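Local coordinates for protein crossover junction endodeoxyribonuclease Hjc (Sulfolobus solfataricus, PDB 4TKD) that resolves Holliday junctions as a magnesium-dependent, structure-specific endonuclease, placing paired nicks in opposing strands of four-way DNA junctions during recombination, at residues Ala10-Ile15 with Ile40-Ala45; Glu72-Phe77 with Ile98-Leu103; Asn14-Leu19 with Phe24-Ala29. One frame throughout, in Å; residues are numbered along the deposited sequence.

Interaction 1 of 3, residues Ala10-Ile15 with Ile40-Ala45; sequences AVERNI and IPDIIA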
loop_
_atom_site.group_PDB
_atom_site.type_symbol
_atom_site.label_atom_id
_atom_site.label_comp_id
_atom_site.label_asym_id
_atom_site.label_seq_id
_atom_site.Cartn_x
_atom_site.Cartn_y
_atom_site.Cartn_z
ATOM N N ALA C 10 1.601 29.830 3.465
ATOM C CA ALA C 10 1.687 30.162 2.037
ATOM C C ALA C 10 1.953 28.896 1.199
ATOM O O ALA C 10 1.399 28.748 0.104
ATOM C CB ALA C 10 2.774 31.197 1.797
ATOM N N VAL C 11 2.799 27.984 1.729
ATOM C CA VAL C 11 3.142 26.697 1.116
ATOM C C VAL C 11 1.880 25.813 1.142
ATOM O O VAL C 11 1.553 25.186 0.137
ATOM C CB VAL C 11 4.357 26.015 1.822
ATOM C CG1 VAL C 11 4.718 24.685 1.164
ATOM C CG2 VAL C 11 5.575 26.934 1.837
ATOM N N GLU C 12 1.170 25.798 2.291
ATOM C CA GLU C 12 -0.060 25.045 2.497
ATOM C C GLU C 12 -1.110 25.528 1.497
ATOM O O GLU C 12 -1.705 24.700 0.811
ATOM C CB GLU C 12 -0.546 25.195 3.947
ATOM C CG GLU C 12 -1.520 24.109 4.400
ATOM C CD GLU C 12 -1.762 23.953 5.893
ATOM O OE1 GLU C 12 -2.750 23.280 6.275
ATOM O OE2 GLU C 12 -0.964 24.505 6.685
ATOM N N ARG C 13 -1.265 26.868 1.351
ATOM C CA ARG C 13 -2.195 27.505 0.397
ATOM C C ARG C 13 -1.864 27.142 -1.046
ATOM O O ARG C 13 -2.777 26.813 -1.796
ATOM C CB ARG C 13 -2.270 29.034 0.580
ATOM C CG ARG C 13 -3.202 29.437 1.713
ATOM C CD ARG C 13 -3.323 30.934 1.906
ATOM N NE ARG C 13 -4.570 31.287 2.588
ATOM C CZ ARG C 13 -4.703 31.419 3.906
ATOM N NH1 ARG C 13 -3.664 31.221 4.710
ATOM N NH2 ARG C 13 -5.879 31.745 4.431
ATOM N N ASN C 14 -0.554 27.158 -1.414
ATOM C CA ASN C 14 0.006 26.778 -2.719
ATOM C C ASN C 14 -0.286 25.310 -3.055
ATOM O O ASN C 14 -0.508 24.993 -4.219
ATOM C CB ASN C 14 1.528 26.978 -2.697
ATOM C CG ASN C 14 2.104 27.933 -3.732
ATOM O OD1 ASN C 14 3.222 27.728 -4.224
ATOM N ND2 ASN C 14 1.399 29.025 -4.048
ATOM N N ILE C 15 -0.236 24.408 -2.039
ATOM C CA ILE C 15 -0.507 22.974 -2.207
ATOM C C ILE C 15 -2.012 22.771 -2.458
ATOM O O ILE C 15 -2.388 22.065 -3.398
ATOM C CB ILE C 15 0.038 22.130 -1.012
ATOM C CG1 ILE C 15 1.584 22.177 -0.951
ATOM C CG2 ILE C 15 -0.463 20.677 -1.091
ATOM C CD1 ILE C 15 2.253 21.573 0.327
ATOM N N ILE C 40 -5.628 15.048 12.975
ATOM C CA ILE C 40 -6.165 14.989 11.623
ATOM C C ILE C 40 -5.099 15.549 10.706
ATOM O O ILE C 40 -4.555 16.622 10.999
ATOM C CB ILE C 40 -7.502 15.806 11.556
ATOM C CG1 ILE C 40 -8.628 15.121 12.404
ATOM C CG2 ILE C 40 -7.983 16.042 10.111
ATOM C CD1 ILE C 40 -9.800 16.016 12.713
ATOM N N PRO C 41 -4.778 14.881 9.579
ATOM C CA PRO C 41 -3.812 15.484 8.622
ATOM C C PRO C 41 -4.209 16.909 8.185
ATOM O O PRO C 41 -5.403 17.205 8.047
ATOM C CB PRO C 41 -3.827 14.500 7.447
ATOM C CG PRO C 41 -4.321 13.206 8.044
ATOM C CD PRO C 41 -5.330 13.613 9.058
ATOM N N ASP C 42 -3.206 17.804 8.018
ATOM C CA ASP C 42 -3.364 19.218 7.629
ATOM C C ASP C 42 -4.155 19.402 6.378
ATOM O O ASP C 42 -4.954 20.334 6.302
ATOM C CB ASP C 42 -2.001 19.932 7.488
ATOM C CG ASP C 42 -1.265 20.039 8.806
ATOM O OD1 ASP C 42 -1.897 20.429 9.810
ATOM O OD2 ASP C 42 -0.059 19.733 8.834
ATOM N N ILE C 43 -3.933 18.524 5.391
ATOM C CA ILE C 43 -4.610 18.590 4.107
ATOM C C ILE C 43 -5.140 17.222 3.761
ATOM O O ILE C 43 -4.401 16.223 3.820
ATOM C CB ILE C 43 -3.665 19.108 2.988
ATOM C CG1 ILE C 43 -3.091 20.517 3.292
ATOM C CG2 ILE C 43 -4.362 19.073 1.611
ATOM C CD1 ILE C 43 -1.851 20.910 2.424
ATOM N N ILE C 44 -6.423 17.187 3.386
ATOM C CA ILE C 44 -7.078 15.986 2.921
ATOM C C ILE C 44 -7.547 16.318 1.521
ATOM O O ILE C 44 -8.311 17.262 1.336
ATOM C CB ILE C 44 -8.232 15.517 3.847
ATOM C CG1 ILE C 44 -7.686 15.101 5.208
ATOM C CG2 ILE C 44 -9.014 14.357 3.213
ATOM C CD1 ILE C 44 -8.716 15.157 6.314
ATOM N N ALA C 45 -7.044 15.585 0.534
ATOM C CA ALA C 45 -7.414 15.804 -0.856
ATOM C C ALA C 45 -8.043 14.541 -1.406
ATOM O O ALA C 45 -7.516 13.449 -1.224
ATOM C CB ALA C 45 -6.200 16.207 -1.673
#

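Interaction 2 of 3, residues Glu72-Phe77 with Ile98-Leu103; sequences EGIIEF and IPFEKL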
loop_
_atom_site.group_PDB
_atom_site.type_symbol
_atom_site.label_atom_id
_atom_site.label_comp_id
_atom_site.label_asym_id
_atom_site.label_seq_id
_atom_site.Cartn_x
_atom_site.Cartn_y
_atom_site.Cartn_z
ATOM N N GLU C 72 1.598 8.857 15.362
ATOM C CA GLU C 72 0.718 7.702 15.567
ATOM C C GLU C 72 -0.717 7.948 15.125
ATOM O O GLU C 72 -1.273 7.111 14.407
ATOM C CB GLU C 72 0.792 7.171 17.015
ATOM C CG GLU C 72 2.074 6.366 17.263
ATOM C CD GLU C 72 2.424 6.057 18.704
ATOM O OE1 GLU C 72 1.624 6.404 19.601
ATOM O OE2 GLU C 72 3.503 5.470 18.939
ATOM N N GLY C 73 -1.254 9.120 15.473
ATOM C CA GLY C 73 -2.608 9.523 15.107
ATOM C C GLY C 73 -2.804 9.715 13.622
ATOM O O GLY C 73 -3.812 9.255 13.093
ATOM N N ILE C 74 -1.833 10.352 12.920
ATOM C CA ILE C 74 -1.941 10.547 11.469
ATOM C C ILE C 74 -1.771 9.225 10.712
ATOM O O ILE C 74 -2.416 9.038 9.683
ATOM C CB ILE C 74 -1.164 11.760 10.869
ATOM C CG1 ILE C 74 0.356 11.642 11.107
ATOM C CG2 ILE C 74 -1.748 13.085 11.358
ATOM C CD1 ILE C 74 1.248 12.528 10.302
ATOM N N ILE C 75 -0.909 8.305 11.247
ATOM C CA ILE C 75 -0.650 6.973 10.681
ATOM C C ILE C 75 -1.974 6.175 10.751
ATOM O O ILE C 75 -2.357 5.478 9.800
ATOM C CB ILE C 75 0.521 6.260 11.446
ATOM C CG1 ILE C 75 1.907 6.807 11.023
ATOM C CG2 ILE C 75 0.483 4.729 11.249
ATOM C CD1 ILE C 75 3.041 6.541 12.030
ATOM N N GLU C 76 -2.649 6.283 11.885
ATOM C CA GLU C 76 -3.900 5.586 12.166
ATOM C C GLU C 76 -5.054 6.110 11.270
ATOM O O GLU C 76 -5.828 5.315 10.725
ATOM C CB GLU C 76 -4.252 5.707 13.660
ATOM C CG GLU C 76 -3.723 4.615 14.584
ATOM C CD GLU C 76 -4.016 3.182 14.180
ATOM O OE1 GLU C 76 -3.160 2.621 13.469
ATOM O OE2 GLU C 76 -4.978 2.575 14.696
ATOM N N PHE C 77 -5.141 7.432 11.100
ATOM C CA PHE C 77 -6.136 8.077 10.221
ATOM C C PHE C 77 -5.901 7.553 8.790
ATOM O O PHE C 77 -6.853 7.114 8.156
ATOM C CB PHE C 77 -5.963 9.615 10.274
ATOM C CG PHE C 77 -7.035 10.455 9.619
ATOM C CD1 PHE C 77 -7.026 10.678 8.244
ATOM C CD2 PHE C 77 -8.045 11.040 10.383
ATOM C CE1 PHE C 77 -8.015 11.457 7.640
ATOM C CE2 PHE C 77 -9.047 11.803 9.773
ATOM C CZ PHE C 77 -9.016 12.020 8.407
ATOM N N ILE C 98 7.232 13.897 1.207
ATOM C CA ILE C 98 7.901 12.686 1.670
ATOM C C ILE C 98 6.875 11.627 2.061
ATOM O O ILE C 98 6.105 11.865 2.992
ATOM C CB ILE C 98 8.935 12.988 2.797
ATOM C CG1 ILE C 98 10.052 13.911 2.262
ATOM C CG2 ILE C 98 9.522 11.700 3.385
ATOM C CD1 ILE C 98 10.780 14.742 3.333
ATOM N N PRO C 99 6.858 10.443 1.388
ATOM C CA PRO C 99 5.926 9.372 1.814
ATOM C C PRO C 99 6.220 9.016 3.265
ATOM O O PRO C 99 7.388 8.881 3.638
ATOM C CB PRO C 99 6.247 8.203 0.874
ATOM C CG PRO C 99 6.958 8.835 -0.296
ATOM C CD PRO C 99 7.736 9.980 0.296
ATOM N N PHE C 100 5.171 8.955 4.108
ATOM C CA PHE C 100 5.335 8.705 5.526
ATOM C C PHE C 100 6.151 7.475 5.887
ATOM O O PHE C 100 6.819 7.488 6.929
ATOM C CB PHE C 100 4.001 8.711 6.262
ATOM C CG PHE C 100 4.117 9.405 7.590
ATOM C CD1 PHE C 100 4.166 10.795 7.666
ATOM C CD2 PHE C 100 4.179 8.674 8.769
ATOM C CE1 PHE C 100 4.278 11.439 8.903
ATOM C CE2 PHE C 100 4.289 9.318 10.008
ATOM C CZ PHE C 100 4.345 10.693 10.066
ATOM N N GLU C 101 6.109 6.436 5.023
ATOM C CA GLU C 101 6.844 5.170 5.178
ATOM C C GLU C 101 8.364 5.317 5.068
ATOM O O GLU C 101 9.080 4.417 5.499
ATOM C CB GLU C 101 6.346 4.067 4.228
ATOM C CG GLU C 101 5.928 4.544 2.855
ATOM C CD GLU C 101 4.445 4.828 2.794
ATOM O OE1 GLU C 101 4.074 5.968 3.139
ATOM O OE2 GLU C 101 3.652 3.889 2.551
ATOM N N LYS C 102 8.856 6.457 4.533
ATOM C CA LYS C 102 10.286 6.753 4.410
ATOM C C LYS C 102 10.840 7.257 5.740
ATOM O O LYS C 102 12.059 7.213 5.932
ATOM C CB LYS C 102 10.544 7.803 3.311
ATOM C CG LYS C 102 9.994 7.430 1.933
ATOM C CD LYS C 102 11.030 6.832 0.996
ATOM C CE LYS C 102 11.766 7.879 0.181
ATOM N NZ LYS C 102 12.381 7.293 -1.044
ATOM N N LEU C 103 9.966 7.748 6.659
ATOM C CA LEU C 103 10.438 8.253 7.946
ATOM C C LEU C 103 10.903 7.097 8.826
ATOM O O LEU C 103 10.337 6.006 8.757
ATOM C CB LEU C 103 9.379 9.085 8.718
ATOM C CG LEU C 103 8.609 10.227 8.044
ATOM C CD1 LEU C 103 8.000 11.129 9.098
ATOM C CD2 LEU C 103 9.487 11.062 7.135
#

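Interaction 3 of 3, residues Asn14-Leu19 with Phe24-Ala29; sequences NIVSRL and FAVVRA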
loop_
_atom_site.group_PDB
_atom_site.type_symbol
_atom_site.label_atom_id
_atom_site.label_comp_id
_atom_site.label_asym_id
_atom_site.label_seq_id
_atom_site.Cartn_x
_atom_site.Cartn_y
_atom_site.Cartn_z
ATOM N N ASN C 14 -0.554 27.158 -1.414
ATOM C CA ASN C 14 0.006 26.778 -2.719
ATOM C C ASN C 14 -0.286 25.310 -3.055
ATOM O O ASN C 14 -0.508 24.993 -4.219
ATOM C CB ASN C 14 1.528 26.978 -2.697
ATOM C CG ASN C 14 2.104 27.933 -3.732
ATOM O OD1 ASN C 14 3.222 27.728 -4.224
ATOM N ND2 ASN C 14 1.399 29.025 -4.048
ATOM N N ILE C 15 -0.236 24.408 -2.039
ATOM C CA ILE C 15 -0.507 22.974 -2.207
ATOM C C ILE C 15 -2.012 22.771 -2.458
ATOM O O ILE C 15 -2.388 22.065 -3.398
ATOM C CB ILE C 15 0.038 22.130 -1.012
ATOM C CG1 ILE C 15 1.584 22.177 -0.951
ATOM C CG2 ILE C 15 -0.463 20.677 -1.091
ATOM C CD1 ILE C 15 2.253 21.573 0.327
ATOM N N VAL C 16 -2.863 23.411 -1.628
ATOM C CA VAL C 16 -4.333 23.333 -1.713
ATOM C C VAL C 16 -4.829 23.804 -3.084
ATOM O O VAL C 16 -5.626 23.111 -3.726
ATOM C CB VAL C 16 -5.028 24.071 -0.532
ATOM C CG1 VAL C 16 -6.520 24.250 -0.775
ATOM C CG2 VAL C 16 -4.797 23.335 0.793
ATOM N N SER C 17 -4.278 24.939 -3.565
ATOM C CA SER C 17 -4.637 25.543 -4.848
ATOM C C SER C 17 -4.262 24.660 -6.035
ATOM O O SER C 17 -5.060 24.529 -6.956
ATOM C CB SER C 17 -4.013 26.930 -4.978
ATOM O OG SER C 17 -4.412 27.539 -6.195
ATOM N N ARG C 18 -3.060 24.071 -6.029
ATOM C CA ARG C 18 -2.602 23.198 -7.103
ATOM C C ARG C 18 -3.357 21.869 -7.137
ATOM O O ARG C 18 -3.730 21.430 -8.227
ATOM C CB ARG C 18 -1.079 23.027 -7.070
ATOM C CG ARG C 18 -0.400 23.949 -8.090
ATOM C CD ARG C 18 0.161 23.187 -9.283
ATOM N NE ARG C 18 -0.877 22.583 -10.123
ATOM C CZ ARG C 18 -1.320 23.100 -11.266
ATOM N NH1 ARG C 18 -2.255 22.472 -11.966
ATOM N NH2 ARG C 18 -0.824 24.247 -11.722
ATOM N N LEU C 19 -3.665 21.277 -5.950
ATOM C CA LEU C 19 -4.495 20.060 -5.890
ATOM C C LEU C 19 -5.900 20.339 -6.426
ATOM O O LEU C 19 -6.441 19.532 -7.197
ATOM C CB LEU C 19 -4.540 19.457 -4.476
ATOM C CG LEU C 19 -3.244 18.772 -4.023
ATOM C CD1 LEU C 19 -3.271 18.485 -2.547
ATOM C CD2 LEU C 19 -2.969 17.492 -4.841
ATOM N N PHE C 24 -9.104 17.942 -7.527
ATOM C CA PHE C 24 -9.301 17.368 -6.196
ATOM C C PHE C 24 -10.242 18.214 -5.359
ATOM O O PHE C 24 -10.192 19.443 -5.438
ATOM C CB PHE C 24 -7.952 17.248 -5.436
ATOM C CG PHE C 24 -7.038 16.116 -5.849
ATOM C CD1 PHE C 24 -6.258 16.209 -6.990
ATOM C CD2 PHE C 24 -6.937 14.968 -5.079
ATOM C CE1 PHE C 24 -5.409 15.167 -7.366
ATOM C CE2 PHE C 24 -6.110 13.911 -5.473
ATOM C CZ PHE C 24 -5.352 14.018 -6.616
ATOM N N ALA C 25 -11.049 17.540 -4.506
ATOM C CA ALA C 25 -11.907 18.135 -3.475
ATOM C C ALA C 25 -10.946 18.182 -2.287
ATOM O O ALA C 25 -10.411 17.142 -1.878
ATOM C CB ALA C 25 -13.096 17.232 -3.156
ATOM N N VAL C 26 -10.603 19.396 -1.846
ATOM C CA VAL C 26 -9.581 19.594 -0.822
ATOM C C VAL C 26 -10.135 20.296 0.403
ATOM O O VAL C 26 -10.857 21.292 0.291
ATOM C CB VAL C 26 -8.312 20.322 -1.368
ATOM C CG1 VAL C 26 -7.175 20.294 -0.357
ATOM C CG2 VAL C 26 -7.848 19.738 -2.699
ATOM N N VAL C 27 -9.742 19.785 1.578
ATOM C CA VAL C 27 -10.126 20.323 2.867
ATOM C C VAL C 27 -8.889 20.451 3.763
ATOM O O VAL C 27 -7.983 19.623 3.695
ATOM C CB VAL C 27 -11.298 19.505 3.511
ATOM C CG1 VAL C 27 -10.859 18.127 3.973
ATOM C CG2 VAL C 27 -11.947 20.254 4.651
ATOM N N ARG C 28 -8.874 21.484 4.608
ATOM C CA ARG C 28 -7.824 21.715 5.586
ATOM C C ARG C 28 -8.278 21.128 6.930
ATOM O O ARG C 28 -9.470 20.878 7.139
ATOM C CB ARG C 28 -7.554 23.212 5.722
ATOM C CG ARG C 28 -6.722 23.790 4.579
ATOM C CD ARG C 28 -6.797 25.309 4.572
ATOM N NE ARG C 28 -5.502 25.933 4.856
ATOM C CZ ARG C 28 -4.912 26.840 4.079
ATOM N NH1 ARG C 28 -5.498 27.246 2.957
ATOM N NH2 ARG C 28 -3.738 27.353 4.422
ATOM N N ALA C 29 -7.354 20.898 7.843
ATOM C CA ALA C 29 -7.796 20.386 9.130
ATOM C C ALA C 29 -8.232 21.575 10.004
ATOM O O ALA C 29 -7.600 22.633 9.939
ATOM C CB ALA C 29 -6.685 19.615 9.803
#

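Interaction 1 of 3, residues Ala10-Ile15 with Ile40-Ala45
The carboxylates of Glu12 and Asp42 are the flat groups of this contact, and their planes stand 50° apart without stacking: Glu12 sets OE1 not against the other carboxylate but 3.6 Å from CB of Asp42. OE1 of Glu12 and OD1 of Asp42 remain 4.6 Å apart. Glu12 reaches this place because CG lies anti to the backbone N (chi1 -160°) and the chain runs extended from there. The rest of the contact is apolar. CD1 of Ile43 comes within 3.8 Å of CG of Glu12, the two side chains lying alongside and pointing opposite ways, and within 3.8 Å of CG2 of Ile15 one helical turn further on. Asp42 and Ile43 form a classic beta bulge opposite Ile54, and this puts the acid and the isoleucine toward the helix in succession. Outside the pair, OD2 of Asp42 accepts a hydrogen bond from N of Met56, while N of Asp42 donates to OE1 of Glu55. Ile43 thus supports the chain of Glu12, and the two acids, from separate chain segments, come close without a bond between them, consistent with their inferred role, together with Glu55, as ligands of a magnesium ion.

Interaction 2 of 3, residues Glu72-Phe77 with Ile98-Leu103
Ile74 and Ile75 both meet the ring of Phe100, and these apolar contacts make up the whole interface between 72-77 and 98-103. The two isoleucines, consecutive on the helix, reach different parts of the ring, and each crosses it at about a right angle. Ile74 touches with the end of its chain: CD1 lies 3.5 Å from CE1 and 3.6 Å from CZ of Phe100. With chi1 at 61°, CG1 of Ile74 is flanked by both N and C of its backbone, and the extended chain carries CD1 to the far end of the ring. Ile75 meets the ring along its longer branch, with CG1 3.6 Å and CD1 3.7 Å from CE2 of Phe100. Both isoleucines approach obliquely from one side of the ring plane, one nearest CE1 and the other nearest CE2, while CD1 of Leu103 lies 3.7 Å above the opposite face, offset toward the rim.

No hydrogen bond crosses between the two segments. In 98-103 the 3-10 turn is held by Lys102 N to Pro99 O at 3.0 Å and by Leu103 N to Phe100 O at 3.2 Å, and this tight winding brings Leu103 back over the aromatic ring. NZ of Lys102 also hydrogen-bonds to the backbone O of Glu130 of the third subunit.

Leu85 of strand 84-90 touches both Ile74 and Phe100, so the ring and the isoleucine share a partner in the sheet. Helix 68-81 lies on the path between the parallel neighbouring strands 50-58 and 84-90, a beta-alpha-beta crossover within the PDDEXK nuclease core, and here its side chains meet Phe100 in the 3-10 turn that follows the outermost strand 97-99.

Interaction 3 of 3, residues Asn14-Leu19 with Phe24-Ala29
Leu19 and Phe24 are brought together by matching first torsions: in each, CG lies anti to the carbonyl carbon, with chi1 of -72° in Leu19. CD1 of Leu19 continues its chain extended, and the other branch, CD2, stands over one face of the Phe24 ring, 4.3 Å from the centroid and offset toward the rim, a CH-pi contact. The backbones join at the same place, where N of Phe24 donates to O of Leu19 over 3.1 Å with an angle of 154° at the hydrogen; the donor approaches somewhat tilted from the carbonyl plane. Further along, Val26 divides its methyls between two helix residues. Its CG2 packs 3.8 Å from CB of Leu19, and its CG1 lies 4.0 Å from CG2 of Val16. Helix 14-19 and strand 25-28 run nearly antiparallel, at 162°, their axes 8.6 Å apart at closest approach. Ile54 of the central strand and Val126 of helix 122-133 also cover Leu19. The chemistry is thus almost wholly apolar, with one backbone bond fixing where the chain turns from helix to the outermost strand of this chain's sheet, and valine and leucine side chains, with the aliphatic stem of Arg28 at the margin, packing the rest.

In the fold
From the N terminus, helix 10-21 supplies the first half of two contacts. Interaction 3 closes the short loop that turns the helix back into strand 25-28, outermost in this chain's sheet. Interaction 1 starts from the same part of the helix, sharing Asn14 and Ile15, and closes a longer loop within which that of interaction 3 largely falls, so that the helix packs along strand 25-28 and against its neighbour 43-47. Interaction 2 follows in series, neither nesting with nor crossing the others, and joins helix 68-81 to the turn after strand 97-99, the other outermost strand. Pro41 and Ile44 of interaction 1 pack on Phe77 of interaction 2, linking the two helices through strand 43-47 and the loop before it.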